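Local coordinates for protein carbohydrate kinase, FGGY (Rhodospirillum rubrum, PDB 3IFR) that probably phosphorylates D-xylulose at the expense of ATP, as a sugar kinase of the FGGY family, at residues 82-93 and 157-168; 377-388 and 416-424. All coordinates share one frame; numbering follows the deposited sequence.

In the fold
Interaction 1 (82-93 with 157-168) and interaction 2 (377-388 with 416-424) each belong to one of the two actin-like domains of an FGGY kinase. In the N-terminal domain, strand 77-84 of a six-stranded mixed sheet is followed, after a loop, by strand 90-92, which pairs with 159-161, while helix 163-172 packs on the first strand. Interaction 2 comes later in the chain, in the C-terminal domain, and pairs helices 372-397 and 414-424 beside the second six-stranded sheet. The centres of interactions 1 and 2 are about 37 Å apart, on opposite sides of the chain's centre. The nearest atoms of interactions 1 and 2 are about 18 Å apart. Sharing no sheet or helix, they illustrate how each domain has its own buried packing.

Interaction 1 (82-93 and 157-168); sequences VTGMLPAVVLLD and IATVCGSYDYIN
Strands 90-92 and 159-161 pair antiparallel with their axes 4.8 Å apart, and helix 163-168 then turns back against strand 82-84. Val90 and Cys161 exchange backbone hydrogen bonds; at Leu92 the pairing gives way to a classic beta bulge, in which Ala158 and Thr159 both face one residue and Leu92 O accepts from both of their N-H groups. Leu92 N returns a nearly straight bond to Thr159 O (2.7 Å, 177°). On one face of this pair Leu91 CD2 lies alongside Val160 CG2 (3.8 Å); on the other, the branches of Leu92 reach CD1 and CE1 of Tyr166.

Where the helix begins, Ser163 OG, placed between its own backbone N and carbonyl carbon (chi1 54°), gives a hydrogen bond to Met85 O (3.0 Å) in the carbonyl plane. A water donates to the same Met85 O and accepts from Ala88 N and Ser163 N, drawing the loop and the first turn together. The next residue, Tyr164, brings its ring obliquely up to the backbone of Thr83 and Gly84, with CD2 3.2 Å from Gly84 N, while its CB touches Val82 CG1 and its OH reaches Leu86 CD1 (3.4 Å). That hydroxyl is hydrogen-bonded to Asp178. Val82 CG2 rests on Asn168 OD1, which also takes a bond from a water held by Val82 N. Gly162, the N-cap residue, gives its N-H to Asp165 OD2. A bulged two-stranded antiparallel sheet thus leads straight into a helix that packs on strand 77-84 of the central sheet of the actin-like N-terminal domain.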
loop_
_atom_site.group_PDB
_atom_site.type_symbol
_atom_site.label_atom_id
_atom_site.label_comp_id
_atom_site.label_asym_id
_atom_site.label_seq_id
_atom_site.Cartn_x
_atom_site.Cartn_y
_atom_site.Cartn_z
ATOM N N VAL A 82 2.719 -12.110 -9.812
ATOM C CA VAL A 82 3.319 -10.793 -9.941
ATOM C C VAL A 82 2.484 -9.749 -9.191
ATOM O O VAL A 82 1.277 -9.620 -9.419
ATOM C CB VAL A 82 3.406 -10.384 -11.422
ATOM C CG1 VAL A 82 4.102 -9.042 -11.568
ATOM C CG2 VAL A 82 4.153 -11.444 -12.246
ATOM N N THR A 83 3.148 -8.966 -8.343
ATOM C CA THR A 83 2.537 -7.835 -7.669
ATOM C C THR A 83 3.352 -6.560 -8.072
ATOM O O THR A 83 4.393 -6.651 -8.752
ATOM C CB THR A 83 2.563 -8.105 -6.148
ATOM O OG1 THR A 83 2.015 -7.008 -5.409
ATOM C CG2 THR A 83 3.994 -8.339 -5.681
ATOM N N GLY A 84 2.853 -5.384 -7.685
ATOM C CA GLY A 84 3.549 -4.138 -7.898
ATOM C C GLY A 84 2.693 -2.958 -7.462
ATOM O O GLY A 84 1.572 -3.123 -6.986
HETATM N N MSE A 85 3.203 -1.744 -7.649
HETATM C CA MSE A 85 2.447 -0.556 -7.247
HETATM C C MSE A 85 1.162 -0.364 -8.091
HETATM O O MSE A 85 1.079 -0.820 -9.226
HETATM C CB MSE A 85 3.360 0.669 -7.255
HETATM C CG MSE A 85 3.400 1.450 -8.571
HETATM SE SE MSE A 85 4.126 0.553 -10.191
HETATM C CE MSE A 85 6.083 0.838 -9.973
ATOM N N LEU A 86 0.158 0.286 -7.523
ATOM C CA LEU A 86 -1.071 0.594 -8.259
ATOM C C LEU A 86 -1.729 1.853 -7.660
ATOM O O LEU A 86 -1.386 2.287 -6.552
ATOM C CB LEU A 86 -2.072 -0.596 -8.191
ATOM C CG LEU A 86 -2.793 -0.893 -6.863
ATOM C CD1 LEU A 86 -3.937 -1.908 -7.028
ATOM C CD2 LEU A 86 -1.806 -1.382 -5.785
ATOM N N PRO A 87 -2.654 2.459 -8.405
ATOM C CA PRO A 87 -2.884 2.114 -9.815
ATOM C C PRO A 87 -1.897 2.874 -10.700
ATOM O O PRO A 87 -1.861 4.111 -10.661
ATOM C CB PRO A 87 -4.292 2.628 -10.080
ATOM C CG PRO A 87 -4.843 3.078 -8.742
ATOM C CD PRO A 87 -3.668 3.377 -7.879
ATOM N N ALA A 88 -1.071 2.151 -11.456
ATOM C CA ALA A 88 -0.215 2.795 -12.408
ATOM C C ALA A 88 -1.092 2.874 -13.646
ATOM O O ALA A 88 -2.050 2.095 -13.799
ATOM C CB ALA A 88 1.030 1.967 -12.658
ATOM N N VAL A 89 -0.812 3.841 -14.506
ATOM C CA VAL A 89 -1.529 3.965 -15.760
ATOM C C VAL A 89 -0.569 3.710 -16.903
ATOM O O VAL A 89 0.342 4.506 -17.154
ATOM C CB VAL A 89 -2.134 5.368 -15.922
ATOM C CG1 VAL A 89 -2.716 5.556 -17.325
ATOM C CG2 VAL A 89 -3.201 5.628 -14.836
ATOM N N VAL A 90 -0.784 2.585 -17.577
ATOM C CA VAL A 90 -0.035 2.165 -18.755
ATOM C C VAL A 90 -0.985 2.157 -19.947
ATOM O O VAL A 90 -2.075 1.554 -19.841
ATOM C CB VAL A 90 0.496 0.715 -18.548
ATOM C CG1 VAL A 90 1.261 0.237 -19.786
ATOM C CG2 VAL A 90 1.397 0.676 -17.352
ATOM N N LEU A 91 -0.570 2.781 -21.066
ATOM C CA LEU A 91 -1.352 2.856 -22.316
ATOM C C LEU A 91 -0.758 2.031 -23.478
ATOM O O LEU A 91 0.380 2.243 -23.900
ATOM C CB LEU A 91 -1.546 4.319 -22.756
ATOM C CG LEU A 91 -2.043 5.180 -21.584
ATOM C CD1 LEU A 91 -2.089 6.653 -21.876
ATOM C CD2 LEU A 91 -3.398 4.686 -21.182
ATOM N N LEU A 92 -1.535 1.084 -23.993
ATOM C CA LEU A 92 -1.110 0.352 -25.181
ATOM C C LEU A 92 -1.973 0.690 -26.389
ATOM O O LEU A 92 -3.192 0.887 -26.292
ATOM C CB LEU A 92 -1.055 -1.174 -24.964
ATOM C CG LEU A 92 -0.333 -1.672 -23.709
ATOM C CD1 LEU A 92 -0.423 -3.197 -23.579
ATOM C CD2 LEU A 92 1.132 -1.168 -23.678
ATOM N N ASP A 93 -1.316 0.758 -27.543
ATOM C CA ASP A 93 -2.014 0.936 -28.798
ATOM C C ASP A 93 -2.523 -0.408 -29.348
ATOM O O ASP A 93 -2.463 -1.437 -28.675
ATOM C CB ASP A 93 -1.088 1.622 -29.767
ATOM C CG ASP A 93 0.014 0.715 -30.278
ATOM O OD1 ASP A 93 0.798 1.244 -31.072
ATOM O OD2 ASP A 93 0.124 -0.485 -29.910
ATOM N N ILE A 157 -5.502 4.762 -27.890
ATOM C CA ILE A 157 -5.570 3.813 -26.775
ATOM C C ILE A 157 -6.472 2.630 -27.067
ATOM O O ILE A 157 -7.689 2.772 -27.219
ATOM C CB ILE A 157 -6.087 4.451 -25.460
ATOM C CG1 ILE A 157 -5.146 5.556 -24.945
ATOM C CG2 ILE A 157 -6.224 3.396 -24.377
ATOM C CD1 ILE A 157 -5.743 6.387 -23.876
ATOM N N ALA A 158 -5.848 1.457 -27.109
ATOM C CA ALA A 158 -6.520 0.168 -27.278
ATOM C C ALA A 158 -6.615 -0.569 -25.944
ATOM O O ALA A 158 -7.568 -1.322 -25.696
ATOM C CB ALA A 158 -5.751 -0.674 -28.286
ATOM N N THR A 159 -5.616 -0.370 -25.085
ATOM C CA THR A 159 -5.589 -1.001 -23.757
ATOM C C THR A 159 -5.017 -0.052 -22.706
ATOM O O THR A 159 -3.941 0.575 -22.884
ATOM C CB THR A 159 -4.742 -2.290 -23.795
ATOM O OG1 THR A 159 -5.295 -3.220 -24.744
ATOM C CG2 THR A 159 -4.636 -2.940 -22.429
ATOM N N VAL A 160 -5.739 0.053 -21.602
ATOM C CA VAL A 160 -5.234 0.743 -20.435
ATOM C C VAL A 160 -5.187 -0.285 -19.306
ATOM O O VAL A 160 -6.143 -1.070 -19.130
ATOM C CB VAL A 160 -6.111 1.952 -20.048
ATOM C CG1 VAL A 160 -7.597 1.523 -19.853
ATOM C CG2 VAL A 160 -5.577 2.600 -18.794
ATOM N N CYS A 161 -4.050 -0.308 -18.602
ATOM C CA CYS A 161 -3.800 -1.262 -17.538
ATOM C C CYS A 161 -2.748 -0.743 -16.558
ATOM O O CYS A 161 -2.239 0.354 -16.740
ATOM C CB CYS A 161 -3.357 -2.612 -18.123
ATOM S SG CYS A 161 -1.729 -2.616 -18.918
ATOM N N GLY A 162 -2.400 -1.547 -15.551
ATOM C CA GLY A 162 -1.505 -1.118 -14.508
ATOM C C GLY A 162 -0.169 -1.771 -14.734
ATOM O O GLY A 162 0.024 -2.436 -15.745
ATOM N N SER A 163 0.752 -1.616 -13.780
ATOM C CA SER A 163 2.124 -2.036 -14.008
ATOM C C SER A 163 2.226 -3.540 -14.040
ATOM O O SER A 163 2.671 -4.097 -15.018
ATOM C CB SER A 163 3.032 -1.514 -12.914
ATOM O OG SER A 163 2.502 -1.927 -11.668
ATOM N N TYR A 164 1.806 -4.199 -12.974
ATOM C CA TYR A 164 1.906 -5.654 -12.923
ATOM C C TYR A 164 0.938 -6.298 -13.954
ATOM O O TYR A 164 1.221 -7.392 -14.488
ATOM C CB TYR A 164 1.810 -6.216 -11.447
ATOM C CG TYR A 164 0.535 -5.849 -10.671
ATOM C CD1 TYR A 164 -0.674 -6.564 -10.870
ATOM C CD2 TYR A 164 0.520 -4.778 -9.783
ATOM C CE1 TYR A 164 -1.857 -6.200 -10.186
ATOM C CE2 TYR A 164 -0.620 -4.421 -9.095
ATOM C CZ TYR A 164 -1.811 -5.123 -9.294
ATOM O OH TYR A 164 -2.946 -4.745 -8.604
ATOM N N ASP A 165 -0.176 -5.626 -14.284
ATOM C CA ASP A 165 -1.019 -6.180 -15.372
ATOM C C ASP A 165 -0.211 -6.258 -16.685
ATOM O O ASP A 165 -0.298 -7.214 -17.476
ATOM C CB ASP A 165 -2.243 -5.315 -15.636
ATOM C CG ASP A 165 -3.110 -5.103 -14.404
ATOM O OD1 ASP A 165 -3.409 -6.081 -13.686
ATOM O OD2 ASP A 165 -3.550 -3.936 -14.190
ATOM N N TYR A 166 0.599 -5.228 -16.927
ATOM C CA TYR A 166 1.342 -5.211 -18.154
ATOM C C TYR A 166 2.370 -6.361 -18.209
ATOM O O TYR A 166 2.475 -7.072 -19.203
ATOM C CB TYR A 166 1.983 -3.838 -18.351
ATOM C CG TYR A 166 2.910 -3.783 -19.522
ATOM C CD1 TYR A 166 2.421 -3.965 -20.804
ATOM C CD2 TYR A 166 4.270 -3.575 -19.347
ATOM C CE1 TYR A 166 3.275 -3.920 -21.895
ATOM C CE2 TYR A 166 5.135 -3.531 -20.412
ATOM C CZ TYR A 166 4.632 -3.680 -21.692
ATOM O OH TYR A 166 5.453 -3.632 -22.792
ATOM N N ILE A 167 3.098 -6.563 -17.122
ATOM C CA ILE A 167 4.067 -7.631 -17.037
ATOM C C ILE A 167 3.382 -8.968 -17.253
ATOM O O ILE A 167 3.818 -9.747 -18.096
ATOM C CB ILE A 167 4.786 -7.568 -15.668
ATOM C CG1 ILE A 167 5.454 -6.194 -15.507
ATOM C CG2 ILE A 167 5.810 -8.700 -15.525
ATOM C CD1 ILE A 167 6.599 -5.947 -16.529
ATOM N N ASN A 168 2.296 -9.249 -16.518
ATOM C CA ASN A 168 1.505 -10.465 -16.796
ATOM C C ASN A 168 1.128 -10.697 -18.291
ATOM O O ASN A 168 1.207 -11.828 -18.818
ATOM C CB ASN A 168 0.237 -10.475 -15.955
ATOM C CG ASN A 168 0.482 -10.893 -14.533
ATOM O OD1 ASN A 168 1.370 -11.730 -14.251
ATOM N ND2 ASN A 168 -0.334 -10.338 -13.600
HETATM O O HOH W 1 0.712 -12.712 -11.607
HETATM O O HOH W 2 -0.804 -0.688 -11.362
HETATM O O HOH W 3 -3.583 -3.640 -26.907
#

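Interaction 2 (377-388 and 416-424); sequences RALLEAVALAFR and WMGIMADVL
Leu380 and Trp416 meet face-on: CD2 of the leucine stands over the five-membered ring, 3.5 Å from its centroid and only 6° off the normal, a CH-pi contact. The same indole sends NE1 to Leu380 O (2.9 Å, 148°). That oxygen also accepts the helical bond from Ala384 N, and the two donors arrive from opposite faces of its carbonyl plane. Val383 takes the indole's edge instead, CG1 lying near the ring plane beside CZ2.

Ile419 shows how a knob fits a hole, its side chain seated among Arg377, Leu380, Glu381 and Ala384. CD1 sits over the centre of the Arg377 guanidinium, 3.9 Å above its plane, whereas CG2, anti to the backbone N, turns to Glu381 CG and Ala384 CB. Arg377 NE is held by a salt bridge to Glu381 OE2 (2.8 Å), met from above the carboxylate plane; Tyr478 also bonds this oxygen. This knobs-into-holes fit joins two helices of the actin-like C-terminal domain beside strand 260-265; segments 377-388 and 416-424 cross at -44°, their axes 9.1 Å apart at closest.

Toward the other end, Met420, a selenomethionine bent at chi2 and chi3, brings SE obliquely to the Phe387 ring, 5.0 Å from its centroid, a Met-aromatic contact, with CE against Phe387 CB. The side chains of Val423 and Leu385 cross at about a right angle, Val423 CG1 3.7 Å from Leu385 CD1, and Val423 O accepts a weak hydrogen bond from Arg388 NH1, an arginine whose NH2 forms a salt bridge with Asp479.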
loop_
_atom_site.group_PDB
_atom_site.type_symbol
_atom_site.label_atom_id
_atom_site.label_comp_id
_atom_site.label_asym_id
_atom_site.label_seq_id
_atom_site.Cartn_x
_atom_site.Cartn_y
_atom_site.Cartn_z
ATOM N N ARG A 377 8.327 12.799 22.259
ATOM C CA ARG A 377 7.270 11.955 22.778
ATOM C C ARG A 377 5.916 12.355 22.240
ATOM O O ARG A 377 5.142 11.521 21.773
ATOM C CB ARG A 377 7.238 11.999 24.300
ATOM C CG ARG A 377 6.078 11.180 24.852
ATOM C CD ARG A 377 6.402 10.606 26.192
ATOM N NE ARG A 377 5.471 9.535 26.488
ATOM C CZ ARG A 377 5.823 8.298 26.829
ATOM N NH1 ARG A 377 7.109 7.958 26.925
ATOM N NH2 ARG A 377 4.873 7.409 27.073
ATOM N N ALA A 378 5.656 13.657 22.284
ATOM C CA ALA A 378 4.393 14.195 21.841
ATOM C C ALA A 378 4.182 13.782 20.399
ATOM O O ALA A 378 3.078 13.428 20.021
ATOM C CB ALA A 378 4.387 15.702 21.961
ATOM N N LEU A 379 5.237 13.819 19.594
ATOM C CA LEU A 379 5.094 13.417 18.191
ATOM C C LEU A 379 4.820 11.928 18.117
ATOM O O LEU A 379 3.961 11.496 17.338
ATOM C CB LEU A 379 6.319 13.751 17.327
ATOM C CG LEU A 379 6.081 13.240 15.889
ATOM C CD1 LEU A 379 4.747 13.753 15.358
ATOM C CD2 LEU A 379 7.214 13.527 14.870
ATOM N N LEU A 380 5.562 11.149 18.913
ATOM C CA LEU A 380 5.362 9.711 18.935
ATOM C C LEU A 380 3.900 9.388 19.270
ATOM O O LEU A 380 3.264 8.557 18.616
ATOM C CB LEU A 380 6.272 9.039 19.950
ATOM C CG LEU A 380 7.746 8.967 19.575
ATOM C CD1 LEU A 380 8.501 7.943 20.423
ATOM C CD2 LEU A 380 7.877 8.669 18.120
ATOM N N GLU A 381 3.380 10.083 20.273
ATOM C CA GLU A 381 2.059 9.826 20.779
ATOM C C GLU A 381 1.026 10.289 19.775
ATOM O O GLU A 381 0.018 9.596 19.539
ATOM C CB GLU A 381 1.881 10.540 22.102
ATOM C CG GLU A 381 2.722 9.924 23.213
ATOM C CD GLU A 381 2.569 10.629 24.527
ATOM O OE1 GLU A 381 2.091 11.797 24.502
ATOM O OE2 GLU A 381 2.896 10.014 25.586
ATOM N N ALA A 382 1.263 11.456 19.171
ATOM C CA ALA A 382 0.357 11.944 18.133
ATOM C C ALA A 382 0.227 10.927 16.970
ATOM O O ALA A 382 -0.876 10.635 16.504
ATOM C CB ALA A 382 0.760 13.355 17.632
ATOM N N VAL A 383 1.334 10.377 16.502
ATOM C CA VAL A 383 1.228 9.433 15.398
ATOM C C VAL A 383 0.385 8.258 15.827
ATOM O O VAL A 383 -0.502 7.837 15.083
ATOM C CB VAL A 383 2.606 8.989 14.853
ATOM C CG1 VAL A 383 2.510 7.694 14.040
ATOM C CG2 VAL A 383 3.172 10.087 14.029
ATOM N N ALA A 384 0.642 7.744 17.029
ATOM C CA ALA A 384 -0.162 6.647 17.607
ATOM C C ALA A 384 -1.625 7.006 17.595
ATOM O O ALA A 384 -2.475 6.220 17.181
ATOM C CB ALA A 384 0.252 6.374 19.033
ATOM N N LEU A 385 -1.905 8.203 18.078
ATOM C CA LEU A 385 -3.258 8.705 18.174
ATOM C C LEU A 385 -3.991 8.755 16.848
ATOM O O LEU A 385 -5.203 8.488 16.788
ATOM C CB LEU A 385 -3.220 10.105 18.747
ATOM C CG LEU A 385 -3.710 10.322 20.166
ATOM C CD1 LEU A 385 -3.873 9.028 20.946
ATOM C CD2 LEU A 385 -2.723 11.289 20.795
ATOM N N ALA A 386 -3.274 9.118 15.797
ATOM C CA ALA A 386 -3.862 9.134 14.457
ATOM C C ALA A 386 -4.162 7.712 14.023
ATOM O O ALA A 386 -5.149 7.468 13.326
ATOM C CB ALA A 386 -2.953 9.797 13.443
ATOM N N PHE A 387 -3.289 6.785 14.401
ATOM C CA PHE A 387 -3.545 5.383 14.126
ATOM C C PHE A 387 -4.806 4.930 14.865
ATOM O O PHE A 387 -5.642 4.240 14.318
ATOM C CB PHE A 387 -2.332 4.514 14.504
ATOM C CG PHE A 387 -1.412 4.251 13.358
ATOM C CD1 PHE A 387 -1.874 3.614 12.233
ATOM C CD2 PHE A 387 -0.077 4.660 13.397
ATOM C CE1 PHE A 387 -1.041 3.360 11.169
ATOM C CE2 PHE A 387 0.766 4.400 12.329
ATOM C CZ PHE A 387 0.274 3.743 11.214
ATOM N N ARG A 388 -4.933 5.332 16.117
ATOM C CA ARG A 388 -6.130 5.009 16.888
ATOM C C ARG A 388 -7.416 5.477 16.187
ATOM O O ARG A 388 -8.412 4.715 16.122
ATOM C CB ARG A 388 -6.052 5.613 18.278
ATOM C CG ARG A 388 -7.350 5.471 19.097
ATOM C CD ARG A 388 -7.085 5.531 20.590
ATOM N NE ARG A 388 -8.291 5.811 21.384
ATOM C CZ ARG A 388 -8.316 5.911 22.721
ATOM N NH1 ARG A 388 -7.207 5.765 23.426
ATOM N NH2 ARG A 388 -9.450 6.182 23.353
ATOM N N TRP A 416 8.264 3.527 20.968
ATOM C CA TRP A 416 7.149 3.934 20.126
ATOM C C TRP A 416 6.074 2.862 20.217
ATOM O O TRP A 416 4.911 3.173 20.411
ATOM C CB TRP A 416 7.570 4.149 18.669
ATOM C CG TRP A 416 6.657 5.081 17.910
ATOM C CD1 TRP A 416 5.618 5.842 18.419
ATOM C CD2 TRP A 416 6.722 5.395 16.508
ATOM N NE1 TRP A 416 5.031 6.559 17.411
ATOM C CE2 TRP A 416 5.700 6.316 16.237
ATOM C CE3 TRP A 416 7.559 4.978 15.457
ATOM C CZ2 TRP A 416 5.488 6.833 14.957
ATOM C CZ3 TRP A 416 7.357 5.498 14.201
ATOM C CH2 TRP A 416 6.324 6.410 13.957
HETATM N N MSE A 417 6.489 1.601 20.096
HETATM C CA MSE A 417 5.553 0.488 20.102
HETATM C C MSE A 417 4.846 0.329 21.466
HETATM O O MSE A 417 3.656 0.040 21.519
HETATM C CB MSE A 417 6.256 -0.791 19.672
HETATM C CG MSE A 417 6.815 -0.734 18.276
HETATM SE SE MSE A 417 5.450 -0.367 16.857
HETATM C CE MSE A 417 5.528 1.614 16.857
ATOM N N GLY A 418 5.570 0.533 22.562
ATOM C CA GLY A 418 4.953 0.577 23.877
ATOM C C GLY A 418 3.893 1.654 23.847
ATOM O O GLY A 418 2.746 1.447 24.264
ATOM N N ILE A 419 4.247 2.811 23.294
ATOM C CA ILE A 419 3.279 3.895 23.206
ATOM C C ILE A 419 2.079 3.474 22.371
ATOM O O ILE A 419 0.934 3.713 22.746
ATOM C CB ILE A 419 3.930 5.175 22.646
ATOM C CG1 ILE A 419 4.813 5.821 23.732
ATOM C CG2 ILE A 419 2.873 6.154 22.017
ATOM C CD1 ILE A 419 5.799 6.806 23.151
HETATM N N MSE A 420 2.331 2.867 21.218
HETATM C CA MSE A 420 1.228 2.449 20.359
HETATM C C MSE A 420 0.248 1.529 21.086
HETATM O O MSE A 420 -0.962 1.729 21.013
HETATM C CB MSE A 420 1.757 1.716 19.135
HETATM C CG MSE A 420 0.658 1.274 18.163
HETATM SE SE MSE A 420 -0.043 2.840 17.167
HETATM C CE MSE A 420 -1.876 2.913 17.957
ATOM N N ALA A 421 0.783 0.512 21.782
ATOM C CA ALA A 421 -0.048 -0.437 22.468
ATOM C C ALA A 421 -0.823 0.214 23.598
ATOM O O ALA A 421 -2.018 -0.074 23.765
ATOM C CB ALA A 421 0.770 -1.590 22.980
ATOM N N ASP A 422 -0.150 1.068 24.377
ATOM C CA ASP A 422 -0.814 1.747 25.501
ATOM C C ASP A 422 -1.929 2.691 25.035
ATOM O O ASP A 422 -2.860 3.024 25.803
ATOM C CB ASP A 422 0.162 2.555 26.359
ATOM C CG ASP A 422 1.070 1.683 27.219
ATOM O OD1 ASP A 422 0.721 0.511 27.459
ATOM O OD2 ASP A 422 2.140 2.195 27.645
ATOM N N VAL A 423 -1.840 3.115 23.783
ATOM C CA VAL A 423 -2.830 4.068 23.253
ATOM C C VAL A 423 -4.009 3.291 22.665
ATOM O O VAL A 423 -5.190 3.668 22.771
ATOM C CB VAL A 423 -2.209 4.946 22.158
ATOM C CG1 VAL A 423 -3.271 5.406 21.183
ATOM C CG2 VAL A 423 -1.424 6.108 22.789
ATOM N N LEU A 424 -3.647 2.187 22.039
ATOM C CA LEU A 424 -4.605 1.364 21.388
ATOM C C LEU A 424 -5.278 0.524 22.469
ATOM O O LEU A 424 -6.462 0.245 22.399
ATOM C CB LEU A 424 -3.866 0.464 20.409
ATOM C CG LEU A 424 -4.749 -0.266 19.425
ATOM C CD1 LEU A 424 -5.234 0.737 18.407
ATOM C CD2 LEU A 424 -3.925 -1.402 18.782
HETATM O O HOH W 4 3.987 4.436 27.264
#